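Local coordinates for protein acetylxylan esterase A (PDB 5X6S) that cleaves acetyl side groups from the backbone of acetylated xylans, as a secreted serine esterase of carbohydrate esterase family 1, at residues A122-N126 / A139-V145; I196-S200 / V261-G265; S92-A96 / V127-Y132; Q208-E212 / Q250-A254. All blocks are in the same frame, centred on the assembly; numbering follows the deposited sequence.

Interaction 1 of 4, residues A122-N126 / A139-V145; sequences AMMTN and ATVYSGV
This is the second half of a beta-alpha-beta unit of the alpha/beta-hydrolase fold. Helix 120-131 follows the turn carrying Ser119, the probable nucleophile, and packs on strand 138-142, the next parallel strand. The axes of helix 122-126 and strand 139-142 approach to 7.4 Å and run in roughly opposing directions (signed crossing angle -146°). The contact buries 411 Å². Val145, Ala122 and Val141 lose the most surface. Ala122 points at the strand end: its CB lies 3.6 Å from Val141 CG1 (chi1 t) and 3.3 Å from Tyr142 O. Ser143 has positive phi (62°), and the chain then turns back over the helix. Gly144 comes closest there, its CA 4.4 Å from Ala122 CA; an ideal CB at Gly144 would clash with the helix backbone. Val145, chi1 m, sets CG2 3.7 Å from Met123 CG. Thr125 CG2 meets Val141 CG2 at 3.7 Å, while its OG1 bonds to Gly121 O. Asn126, chi1 m, is held by Trp217 through OD1 and donates from ND2 to Val145 O at 2.8 Å.

Interaction 2 of 4, residues I196-S200 / V261-G265; sequences IYHGS and VPIHG
In this alpha/beta-hydrolase fold, the C-terminal end of strand 193-199 meets the loop that leads into helix 265-272. The loop comes just after His259, the probable triad histidine, and Val261 N is held by Ser143 OG. The CA vectors 197 to 199 and 261 to 264 lie 138° apart. The nearest CA pair is Gly199 and Val261, at 5.9 Å. Val261 has chi1 t. Its CG1 lies 3.8 Å from Tyr197 CD2, and its CG2 packs on the strand backbone, 3.3 Å from His198 C and 3.4 Å from Gly199 N. Tyr197 takes chi1 m with chi2 near 85°, so its ring extends toward the loop. Tyr142 stacks on this ring. His264, also chi1 m, places its ring near parallel to that of Tyr197, with planes at 24°. The centroids are 5.6 Å apart, and the slid rings barely overlap. Tyr197 OH is 3.9 Å from His264 CB. His198 points away from the loop, with chi1 between wells at -145°, and its NE2 bonds to Leu205 O. The loop precedes the helix directly, with His264 at the N-cap position. Gln237 binds His264 NE2. On the other ring nitrogen, His264 ND1 donates to Pro262 O at 2.8 Å.

Interaction 3 of 4, residues S92-A96 / V127-Y132; sequences SNSIA and VMAATY
Two helices of the alpha/beta-hydrolase fold cross here steeply. The axes of helix 92-96 and helix 127-131 approach to 10.2 Å at a signed angle of -78°. Ser92 CA is 6.1 Å from Met128 CA, and Ala96 CA is 6.8 Å from Tyr132 CA. Val127 makes a light contact, its CG1 4.1 Å from Ser92 CB. Met128 has all three chi angles m, which brings its end nearer the other helix. Its SD reaches Ser92 O at 3.4 Å, and its CE meets Ile95 CG2 at 3.8 Å. Thr131, chi1 p, turns OG1 back to its own helix and donates to Val127 O at 2.7 Å. Tyr132 is the first residue to leave helical phi/psi. Its chi1 is m; Ala96 CB sits over one face of its ring, a CH-pi contact with CB 3.8 Å from the centroid. Tyr132 OH is 2.6 Å from water 1, which donates to Ser92 OG at 2.8 Å. Asn87 N also bonds to Tyr132 OH, and Thr83 O to Ser92 OG. Met124 also packs on Ser92 and Ile95. The contact joins the N-terminal part of helix 91-106 to the C-terminal end of helix 120-131, which links parallel strands 113-118 and 138-142.

Interaction 4 of 4, residues Q208-E212 / Q250-A254; sequences QNYYE and QGIFA
Three aromatic rings, Tyr210, Tyr211 and Phe253, form a cluster in which Phe253 meets both tyrosines obliquely. It joins the start of helix 208-221 to strand 249-254 of the central sheet in the alpha/beta-hydrolase fold. The axes of helix 208-212 and strand 250-254 run nearly antiparallel, at 171°, and come no closer than 10.0 Å. The long side chains bridge this gap, burying 231 Å². Tyr210 CA and Phe253 CA are the nearest pair, at 7.9 Å. Tyr210 takes chi1 t (chi2 81°) and points at the strand. Phe253, chi1 t with chi2 63°, points back and sets CD1 over one face of the Tyr210 ring, 3.5 Å from Tyr210 CD2. These ring centroids are 5.0 Å apart, with planes at 39°. Tyr211, chi1 m, starts sideways, but its end reaches the strand side. Tyr211 OH lies over one face of the Phe253 ring, 3.7 Å from Phe253 CE2. Their centroids are 5.4 Å apart, with planes at 47°. The first helical turn is braced by Gln208 NE2 donating to Glu212 OE2 at 3.0 Å; the same Glu212 oxygen forms a salt bridge with Lys215. Gly251 has no side chain, and an ideal CB there would clash with the Tyr210 hydroxyl. That hydroxyl settles against the strand backbone, with Tyr210 OH 3.1 Å from Gly251 C.

How the interactions relate
From the N terminus, helix 91-106 opens interaction 3. Interaction 1 opens on helix 120-131 before interaction 3 closes farther along it, so the two cross. Interaction 1 then closes at strand 138-142 and the loop after it. Strand 193-199 opens interaction 2. Interaction 4 opens on helix 208-221, closes on strand 249-254, and is nested inside the loop that interaction 2 closes. Strand 193-199 lies between strands 138-142 and 249-254, so interaction 2 touches interactions 1 and 4 along the sheet; interactions 1 and 4 meet where Val145 and Gly144 pack on Asn209. Interaction 3 lies about 21 Å, centre to centre, from interactions 2 and 4, and touches interaction 1 through Met124.

Interaction 1 of 4, residues A122-N126 / A139-V145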
loop_
_atom_site.group_PDB
_atom_site.type_symbol
_atom_site.label_atom_id
_atom_site.label_comp_id
_atom_site.label_asym_id
_atom_site.label_seq_id
_atom_site.Cartn_x
_atom_site.Cartn_y
_atom_site.Cartn_z
ATOM N N ALA A 122 -0.444 14.894 -16.272
ATOM C CA ALA A 122 -1.270 15.214 -15.093
ATOM C C ALA A 122 -2.634 14.522 -15.172
ATOM O O ALA A 122 -3.171 14.099 -14.126
ATOM C CB ALA A 122 -1.426 16.698 -14.920
ATOM N N MET A 123 -3.196 14.435 -16.372
ATOM C CA MET A 123 -4.419 13.632 -16.567
ATOM C C MET A 123 -4.167 12.169 -16.112
ATOM O O MET A 123 -4.964 11.569 -15.386
ATOM C CB MET A 123 -4.845 13.619 -17.994
ATOM C CG MET A 123 -5.103 14.992 -18.618
ATOM S SD MET A 123 -5.734 14.740 -20.260
ATOM C CE MET A 123 -5.207 16.221 -21.103
ATOM N N MET A 124 -3.045 11.623 -16.554
ATOM C CA MET A 124 -2.661 10.248 -16.194
ATOM C C MET A 124 -2.374 10.151 -14.696
ATOM O O MET A 124 -2.679 9.123 -14.059
ATOM C CB MET A 124 -1.480 9.788 -17.047
ATOM C CG MET A 124 -0.970 8.377 -16.672
ATOM S SD MET A 124 -2.227 7.094 -16.713
ATOM C CE MET A 124 -2.151 6.651 -18.431
ATOM N N THR A 125 -1.867 11.223 -14.087
ATOM C CA THR A 125 -1.667 11.186 -12.652
ATOM C C THR A 125 -2.984 10.932 -11.910
ATOM O O THR A 125 -3.039 10.112 -10.983
ATOM C CB THR A 125 -0.927 12.476 -12.156
ATOM O OG1 THR A 125 0.376 12.485 -12.738
ATOM C CG2 THR A 125 -0.759 12.503 -10.666
ATOM N N ASN A 126 -4.043 11.631 -12.304
ATOM C CA ASN A 126 -5.343 11.435 -11.701
ATOM C C ASN A 126 -5.821 10.040 -11.958
ATOM O O ASN A 126 -6.347 9.429 -11.090
ATOM C CB ASN A 126 -6.377 12.427 -12.167
ATOM C CG ASN A 126 -6.221 13.779 -11.500
ATOM O OD1 ASN A 126 -6.047 13.903 -10.314
ATOM N ND2 ASN A 126 -6.221 14.767 -12.303
ATOM N N ALA A 139 0.231 12.317 -4.603
ATOM C CA ALA A 139 0.313 12.660 -6.010
ATOM C C ALA A 139 0.258 14.144 -6.161
ATOM O O ALA A 139 -0.482 14.807 -5.382
ATOM C CB ALA A 139 -0.837 12.081 -6.783
ATOM N N THR A 140 0.962 14.673 -7.174
ATOM C CA THR A 140 0.915 16.128 -7.505
ATOM C C THR A 140 0.535 16.253 -8.959
ATOM O O THR A 140 1.207 15.681 -9.839
ATOM C CB THR A 140 2.265 16.864 -7.153
ATOM O OG1 THR A 140 2.502 16.812 -5.734
ATOM C CG2 THR A 140 2.244 18.353 -7.583
ATOM N N VAL A 141 -0.504 17.016 -9.245
ATOM C CA VAL A 141 -1.078 17.179 -10.563
ATOM C C VAL A 141 -0.793 18.599 -11.061
ATOM O O VAL A 141 -1.249 19.594 -10.429
ATOM C CB VAL A 141 -2.611 16.883 -10.545
ATOM C CG1 VAL A 141 -3.276 17.072 -11.869
ATOM C CG2 VAL A 141 -2.888 15.467 -10.008
ATOM N N TYR A 142 -0.001 18.696 -12.125
ATOM C CA TYR A 142 0.292 19.984 -12.806
ATOM C C TYR A 142 -0.569 20.173 -14.071
ATOM O O TYR A 142 -0.209 19.739 -15.179
ATOM C CB TYR A 142 1.797 20.158 -13.126
ATOM C CG TYR A 142 2.630 20.390 -11.918
ATOM C CD1 TYR A 142 2.628 21.647 -11.281
ATOM C CD2 TYR A 142 3.414 19.378 -11.361
ATOM C CE1 TYR A 142 3.356 21.862 -10.140
ATOM C CE2 TYR A 142 4.182 19.615 -10.183
ATOM C CZ TYR A 142 4.154 20.865 -9.611
ATOM O OH TYR A 142 4.866 21.158 -8.496
ATOM N N SER A 143 -1.731 20.838 -13.906
ATOM C CA SER A 143 -2.581 21.187 -15.080
ATOM C C SER A 143 -3.084 19.973 -15.844
ATOM O O SER A 143 -2.649 19.692 -16.973
ATOM C CB SER A 143 -1.846 22.135 -16.034
ATOM O OG SER A 143 -1.266 23.238 -15.331
ATOM N N GLY A 144 -3.975 19.221 -15.215
ATOM C CA GLY A 144 -4.578 18.064 -15.847
ATOM C C GLY A 144 -6.109 18.200 -15.921
ATOM O O GLY A 144 -6.657 19.311 -15.881
ATOM N N VAL A 145 -6.780 17.062 -16.015
ATOM C CA VAL A 145 -8.253 16.973 -15.917
ATOM C C VAL A 145 -8.551 15.825 -14.975
ATOM O O VAL A 145 -7.681 14.991 -14.730
ATOM C CB VAL A 145 -8.968 16.778 -17.270
ATOM C CG1 VAL A 145 -8.560 17.846 -18.268
ATOM C CG2 VAL A 145 -8.743 15.387 -17.841
#

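Interaction 2 of 4, residues I196-S200 / V261-G265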
loop_
_atom_site.group_PDB
_atom_site.type_symbol
_atom_site.label_atom_id
_atom_site.label_comp_id
_atom_site.label_asym_id
_atom_site.label_seq_id
_atom_site.Cartn_x
_atom_site.Cartn_y
_atom_site.Cartn_z
ATOM N N ILE A 196 -3.345 19.408 -6.347
ATOM C CA ILE A 196 -3.800 19.776 -7.694
ATOM C C ILE A 196 -3.432 21.235 -8.019
ATOM O O ILE A 196 -3.968 22.162 -7.391
ATOM C CB ILE A 196 -5.340 19.601 -7.817
ATOM C CG1 ILE A 196 -5.786 18.259 -7.241
ATOM C CG2 ILE A 196 -5.850 19.895 -9.244
ATOM C CD1 ILE A 196 -5.195 17.005 -7.904
ATOM N N TYR A 197 -2.548 21.449 -9.001
ATOM C CA TYR A 197 -2.212 22.777 -9.498
ATOM C C TYR A 197 -2.937 23.058 -10.808
ATOM O O TYR A 197 -3.095 22.180 -11.647
ATOM C CB TYR A 197 -0.721 22.894 -9.817
ATOM C CG TYR A 197 0.252 22.924 -8.656
ATOM C CD1 TYR A 197 0.732 21.742 -8.051
ATOM C CD2 TYR A 197 0.760 24.138 -8.199
ATOM C CE1 TYR A 197 1.685 21.797 -7.016
ATOM C CE2 TYR A 197 1.734 24.189 -7.185
ATOM C CZ TYR A 197 2.191 23.032 -6.597
ATOM O OH TYR A 197 3.151 23.134 -5.605
ATOM N N HIS A 198 -3.294 24.312 -11.047
ATOM C CA HIS A 198 -3.862 24.709 -12.331
ATOM C C HIS A 198 -3.686 26.225 -12.470
ATOM O O HIS A 198 -3.674 26.935 -11.473
ATOM C CB HIS A 198 -5.343 24.334 -12.449
ATOM C CG HIS A 198 -5.772 23.939 -13.830
ATOM N ND1 HIS A 198 -6.004 22.630 -14.179
ATOM C CD2 HIS A 198 -5.942 24.661 -14.969
ATOM C CE1 HIS A 198 -6.284 22.548 -15.464
ATOM N NE2 HIS A 198 -6.279 23.775 -15.964
ATOM N N GLY A 199 -3.583 26.694 -13.706
ATOM C CA GLY A 199 -3.463 28.141 -13.968
ATOM C C GLY A 199 -4.783 28.756 -14.423
ATOM O O GLY A 199 -5.537 28.123 -15.174
ATOM N N SER A 200 -5.059 29.991 -13.976
ATOM C CA SER A 200 -6.352 30.674 -14.234
ATOM C C SER A 200 -6.577 31.058 -15.696
ATOM O O SER A 200 -7.685 31.326 -16.103
ATOM C CB SER A 200 -6.507 31.920 -13.349
ATOM O OG SER A 200 -5.633 32.945 -13.787
ATOM N N VAL A 261 1.166 25.004 -15.292
ATOM C CA VAL A 261 1.782 25.538 -14.105
ATOM C C VAL A 261 3.176 24.889 -14.026
ATOM O O VAL A 261 3.287 23.652 -14.050
ATOM C CB VAL A 261 0.995 25.192 -12.821
ATOM C CG1 VAL A 261 1.759 25.641 -11.575
ATOM C CG2 VAL A 261 -0.428 25.799 -12.829
ATOM N N PRO A 262 4.227 25.710 -13.954
ATOM C CA PRO A 262 5.598 25.131 -13.900
ATOM C C PRO A 262 5.750 24.259 -12.663
ATOM O O PRO A 262 5.181 24.568 -11.641
ATOM C CB PRO A 262 6.529 26.352 -13.739
ATOM C CG PRO A 262 5.646 27.576 -13.727
ATOM C CD PRO A 262 4.207 27.189 -13.930
ATOM N N ILE A 263 6.557 23.205 -12.754
ATOM C CA ILE A 263 6.773 22.314 -11.648
ATOM C C ILE A 263 7.465 23.048 -10.505
ATOM O O ILE A 263 8.447 23.767 -10.708
ATOM C CB ILE A 263 7.706 21.150 -12.084
ATOM C CG1 ILE A 263 7.060 20.287 -13.151
ATOM C CG2 ILE A 263 8.103 20.307 -10.877
ATOM C CD1 ILE A 263 8.035 19.335 -13.822
ATOM N N HIS A 264 6.964 22.878 -9.285
ATOM C CA HIS A 264 7.583 23.422 -8.122
ATOM C C HIS A 264 8.225 22.227 -7.409
ATOM O O HIS A 264 7.653 21.659 -6.474
ATOM C CB HIS A 264 6.570 24.127 -7.209
ATOM C CG HIS A 264 6.039 25.413 -7.768
ATOM N ND1 HIS A 264 5.475 25.515 -9.021
ATOM C CD2 HIS A 264 6.029 26.664 -7.249
ATOM C CE1 HIS A 264 5.128 26.771 -9.248
ATOM N NE2 HIS A 264 5.448 27.484 -8.181
ATOM N N GLY A 265 9.430 21.860 -7.837
ATOM C CA GLY A 265 10.104 20.653 -7.327
ATOM C C GLY A 265 10.324 20.614 -5.803
ATOM O O GLY A 265 10.054 19.595 -5.166
#

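Interaction 3 of 4, residues S92-A96 / V127-Y132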
loop_
_atom_site.group_PDB
_atom_site.type_symbol
_atom_site.label_atom_id
_atom_site.label_comp_id
_atom_site.label_asym_id
_atom_site.label_seq_id
_atom_site.Cartn_x
_atom_site.Cartn_y
_atom_site.Cartn_z
ATOM N N SER A 92 -2.159 2.722 -17.957
ATOM C CA SER A 92 -2.091 2.866 -16.505
ATOM C C SER A 92 -1.591 1.609 -15.768
ATOM O O SER A 92 -0.799 1.694 -14.789
ATOM C CB SER A 92 -3.435 3.338 -15.973
ATOM O OG SER A 92 -4.493 2.499 -16.416
ATOM N N ASN A 93 -2.043 0.453 -16.238
ATOM C CA ASN A 93 -1.617 -0.852 -15.765
ATOM C C ASN A 93 -0.096 -1.046 -15.975
ATOM O O ASN A 93 0.590 -1.516 -15.114
ATOM C CB ASN A 93 -2.409 -1.947 -16.462
ATOM C CG ASN A 93 -2.554 -3.238 -15.654
ATOM O OD1 ASN A 93 -3.524 -3.947 -15.820
ATOM N ND2 ASN A 93 -1.627 -3.515 -14.783
ATOM N N SER A 94 0.394 -0.643 -17.134
ATOM C CA SER A 94 1.795 -0.684 -17.396
ATOM C C SER A 94 2.599 0.129 -16.397
ATOM O O SER A 94 3.600 -0.364 -15.875
ATOM C CB SER A 94 2.059 -0.205 -18.828
ATOM O OG SER A 94 1.591 -1.186 -19.757
ATOM N N ILE A 95 2.164 1.367 -16.133
ATOM C CA ILE A 95 2.849 2.230 -15.188
ATOM C C ILE A 95 2.879 1.583 -13.798
ATOM O O ILE A 95 3.914 1.602 -13.095
ATOM C CB ILE A 95 2.202 3.645 -15.142
ATOM C CG1 ILE A 95 2.400 4.353 -16.506
ATOM C CG2 ILE A 95 2.823 4.479 -14.026
ATOM C CD1 ILE A 95 1.689 5.701 -16.575
ATOM N N ALA A 96 1.770 0.982 -13.400
ATOM C CA ALA A 96 1.684 0.251 -12.138
ATOM C C ALA A 96 2.783 -0.817 -12.037
ATOM O O ALA A 96 3.467 -0.926 -10.997
ATOM C CB ALA A 96 0.342 -0.385 -11.999
ATOM N N VAL A 127 -5.612 9.551 -13.150
ATOM C CA VAL A 127 -6.026 8.173 -13.525
ATOM C C VAL A 127 -5.299 7.135 -12.654
ATOM O O VAL A 127 -5.922 6.167 -12.128
ATOM C CB VAL A 127 -5.867 7.903 -15.028
ATOM C CG1 VAL A 127 -6.075 6.412 -15.360
ATOM C CG2 VAL A 127 -6.871 8.723 -15.842
ATOM N N MET A 128 -3.998 7.324 -12.464
ATOM C CA MET A 128 -3.191 6.386 -11.627
ATOM C C MET A 128 -3.686 6.376 -10.189
ATOM O O MET A 128 -3.732 5.338 -9.545
ATOM C CB MET A 128 -1.711 6.766 -11.623
ATOM C CG MET A 128 -0.961 6.551 -12.971
ATOM S SD MET A 128 -1.117 4.863 -13.632
ATOM C CE MET A 128 -0.504 3.928 -12.212
ATOM N N ALA A 129 -4.024 7.551 -9.662
ATOM C CA ALA A 129 -4.562 7.640 -8.306
ATOM C C ALA A 129 -5.864 6.816 -8.158
ATOM O O ALA A 129 -6.105 6.221 -7.129
ATOM C CB ALA A 129 -4.797 9.094 -7.925
ATOM N N ALA A 130 -6.704 6.852 -9.168
ATOM C CA ALA A 130 -8.003 6.178 -9.180
ATOM C C ALA A 130 -7.924 4.692 -9.505
ATOM O O ALA A 130 -8.719 3.897 -8.976
ATOM C CB ALA A 130 -8.895 6.854 -10.185
ATOM N N THR A 131 -7.009 4.307 -10.384
ATOM C CA THR A 131 -6.949 2.912 -10.863
ATOM C C THR A 131 -6.014 2.045 -10.000
ATOM O O THR A 131 -6.305 0.870 -9.808
ATOM C CB THR A 131 -6.507 2.809 -12.338
ATOM O OG1 THR A 131 -5.332 3.603 -12.558
ATOM C CG2 THR A 131 -7.626 3.251 -13.305
ATOM N N TYR A 132 -4.889 2.613 -9.526
ATOM C CA TYR A 132 -3.916 1.935 -8.628
ATOM C C TYR A 132 -3.694 2.718 -7.307
ATOM O O TYR A 132 -2.568 2.988 -6.914
ATOM C CB TYR A 132 -2.596 1.569 -9.395
ATOM C CG TYR A 132 -2.949 0.780 -10.603
ATOM C CD1 TYR A 132 -3.034 -0.615 -10.546
ATOM C CD2 TYR A 132 -3.323 1.414 -11.796
ATOM C CE1 TYR A 132 -3.442 -1.340 -11.638
ATOM C CE2 TYR A 132 -3.727 0.690 -12.900
ATOM C CZ TYR A 132 -3.805 -0.697 -12.796
ATOM O OH TYR A 132 -4.251 -1.414 -13.876
HETATM O O HOH W 1 -5.218 -0.152 -15.939
#

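Interaction 4 of 4, residues Q208-E212 / Q250-A254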
loop_
_atom_site.group_PDB
_atom_site.type_symbol
_atom_site.label_atom_id
_atom_site.label_comp_id
_atom_site.label_asym_id
_atom_site.label_seq_id
_atom_site.Cartn_x
_atom_site.Cartn_y
_atom_site.Cartn_z
ATOM N N GLN A 208 -11.886 25.342 -15.439
ATOM C CA GLN A 208 -13.027 24.632 -14.837
ATOM C C GLN A 208 -12.586 23.226 -14.334
ATOM O O GLN A 208 -13.007 22.764 -13.236
ATOM C CB GLN A 208 -14.216 24.480 -15.826
ATOM C CG GLN A 208 -15.444 23.849 -15.144
ATOM C CD GLN A 208 -16.002 24.740 -14.082
ATOM O OE1 GLN A 208 -16.116 25.943 -14.300
ATOM N NE2 GLN A 208 -16.328 24.197 -12.946
ATOM N N ASN A 209 -11.703 22.614 -15.127
ATOM C CA ASN A 209 -11.111 21.328 -14.809
ATOM C C ASN A 209 -10.382 21.306 -13.511
ATOM O O ASN A 209 -10.328 20.278 -12.848
ATOM C CB ASN A 209 -10.201 20.870 -15.942
ATOM C CG ASN A 209 -10.968 20.535 -17.183
ATOM O OD1 ASN A 209 -11.860 19.670 -17.163
ATOM N ND2 ASN A 209 -10.597 21.167 -18.292
ATOM N N TYR A 210 -9.834 22.442 -13.069
ATOM C CA TYR A 210 -9.292 22.478 -11.737
ATOM C C TYR A 210 -10.378 22.227 -10.735
ATOM O O TYR A 210 -10.208 21.471 -9.770
ATOM C CB TYR A 210 -8.609 23.844 -11.450
ATOM C CG TYR A 210 -8.278 24.110 -10.008
ATOM C CD1 TYR A 210 -7.139 23.582 -9.417
ATOM C CD2 TYR A 210 -9.077 24.955 -9.229
ATOM C CE1 TYR A 210 -6.839 23.826 -8.108
ATOM C CE2 TYR A 210 -8.769 25.226 -7.915
ATOM C CZ TYR A 210 -7.657 24.664 -7.348
ATOM O OH TYR A 210 -7.333 24.918 -6.021
ATOM N N TYR A 211 -11.511 22.896 -10.913
ATOM C CA TYR A 211 -12.572 22.781 -9.897
ATOM C C TYR A 211 -13.206 21.395 -9.945
ATOM O O TYR A 211 -13.528 20.838 -8.916
ATOM C CB TYR A 211 -13.620 23.900 -10.085
ATOM C CG TYR A 211 -12.989 25.264 -9.831
ATOM C CD1 TYR A 211 -12.696 25.691 -8.552
ATOM C CD2 TYR A 211 -12.584 26.063 -10.909
ATOM C CE1 TYR A 211 -12.095 26.949 -8.338
ATOM C CE2 TYR A 211 -11.962 27.281 -10.697
ATOM C CZ TYR A 211 -11.711 27.705 -9.417
ATOM O OH TYR A 211 -11.071 28.914 -9.212
ATOM N N GLU A 212 -13.362 20.863 -11.149
ATOM C CA GLU A 212 -13.911 19.485 -11.338
ATOM C C GLU A 212 -13.030 18.435 -10.675
ATOM O O GLU A 212 -13.509 17.491 -10.108
ATOM C CB GLU A 212 -14.094 19.187 -12.803
ATOM C CG GLU A 212 -15.100 20.123 -13.477
ATOM C CD GLU A 212 -16.396 20.266 -12.651
ATOM O OE1 GLU A 212 -17.166 19.276 -12.530
ATOM O OE2 GLU A 212 -16.613 21.372 -12.099
ATOM N N GLN A 250 -5.384 19.074 -1.363
ATOM C CA GLN A 250 -5.226 20.493 -1.495
ATOM C C GLN A 250 -5.168 20.937 -2.943
ATOM O O GLN A 250 -4.721 20.185 -3.823
ATOM C CB GLN A 250 -4.067 20.993 -0.662
ATOM C CG GLN A 250 -2.712 20.611 -1.136
ATOM C CD GLN A 250 -1.584 21.133 -0.280
ATOM O OE1 GLN A 250 -0.716 21.811 -0.765
ATOM N NE2 GLN A 250 -1.554 20.750 0.952
ATOM N N GLY A 251 -5.665 22.137 -3.207
ATOM C CA GLY A 251 -5.675 22.670 -4.547
ATOM C C GLY A 251 -4.826 23.948 -4.551
ATOM O O GLY A 251 -4.839 24.691 -3.562
ATOM N N ILE A 252 -4.120 24.188 -5.653
ATOM C CA ILE A 252 -3.275 25.386 -5.774
ATOM C C ILE A 252 -3.641 26.035 -7.097
ATOM O O ILE A 252 -3.389 25.491 -8.169
ATOM C CB ILE A 252 -1.750 25.055 -5.642
ATOM C CG1 ILE A 252 -1.510 24.418 -4.291
ATOM C CG2 ILE A 252 -0.902 26.320 -5.827
ATOM C CD1 ILE A 252 -0.448 23.411 -4.233
ATOM N N PHE A 253 -4.329 27.178 -7.023
ATOM C CA PHE A 253 -4.776 27.882 -8.223
ATOM C C PHE A 253 -3.821 29.051 -8.479
ATOM O O PHE A 253 -3.675 29.917 -7.609
ATOM C CB PHE A 253 -6.230 28.390 -8.079
ATOM C CG PHE A 253 -6.912 28.704 -9.377
ATOM C CD1 PHE A 253 -7.147 27.708 -10.326
ATOM C CD2 PHE A 253 -7.403 29.996 -9.637
ATOM C CE1 PHE A 253 -7.842 27.990 -11.493
ATOM C CE2 PHE A 253 -8.073 30.300 -10.826
ATOM C CZ PHE A 253 -8.294 29.301 -11.770
ATOM N N ALA A 254 -3.202 29.040 -9.660
ATOM C CA ALA A 254 -2.178 30.043 -10.060
ATOM C C ALA A 254 -2.785 31.120 -10.982
ATOM O O ALA A 254 -2.959 30.928 -12.176
ATOM C CB ALA A 254 -1.023 29.344 -10.765
#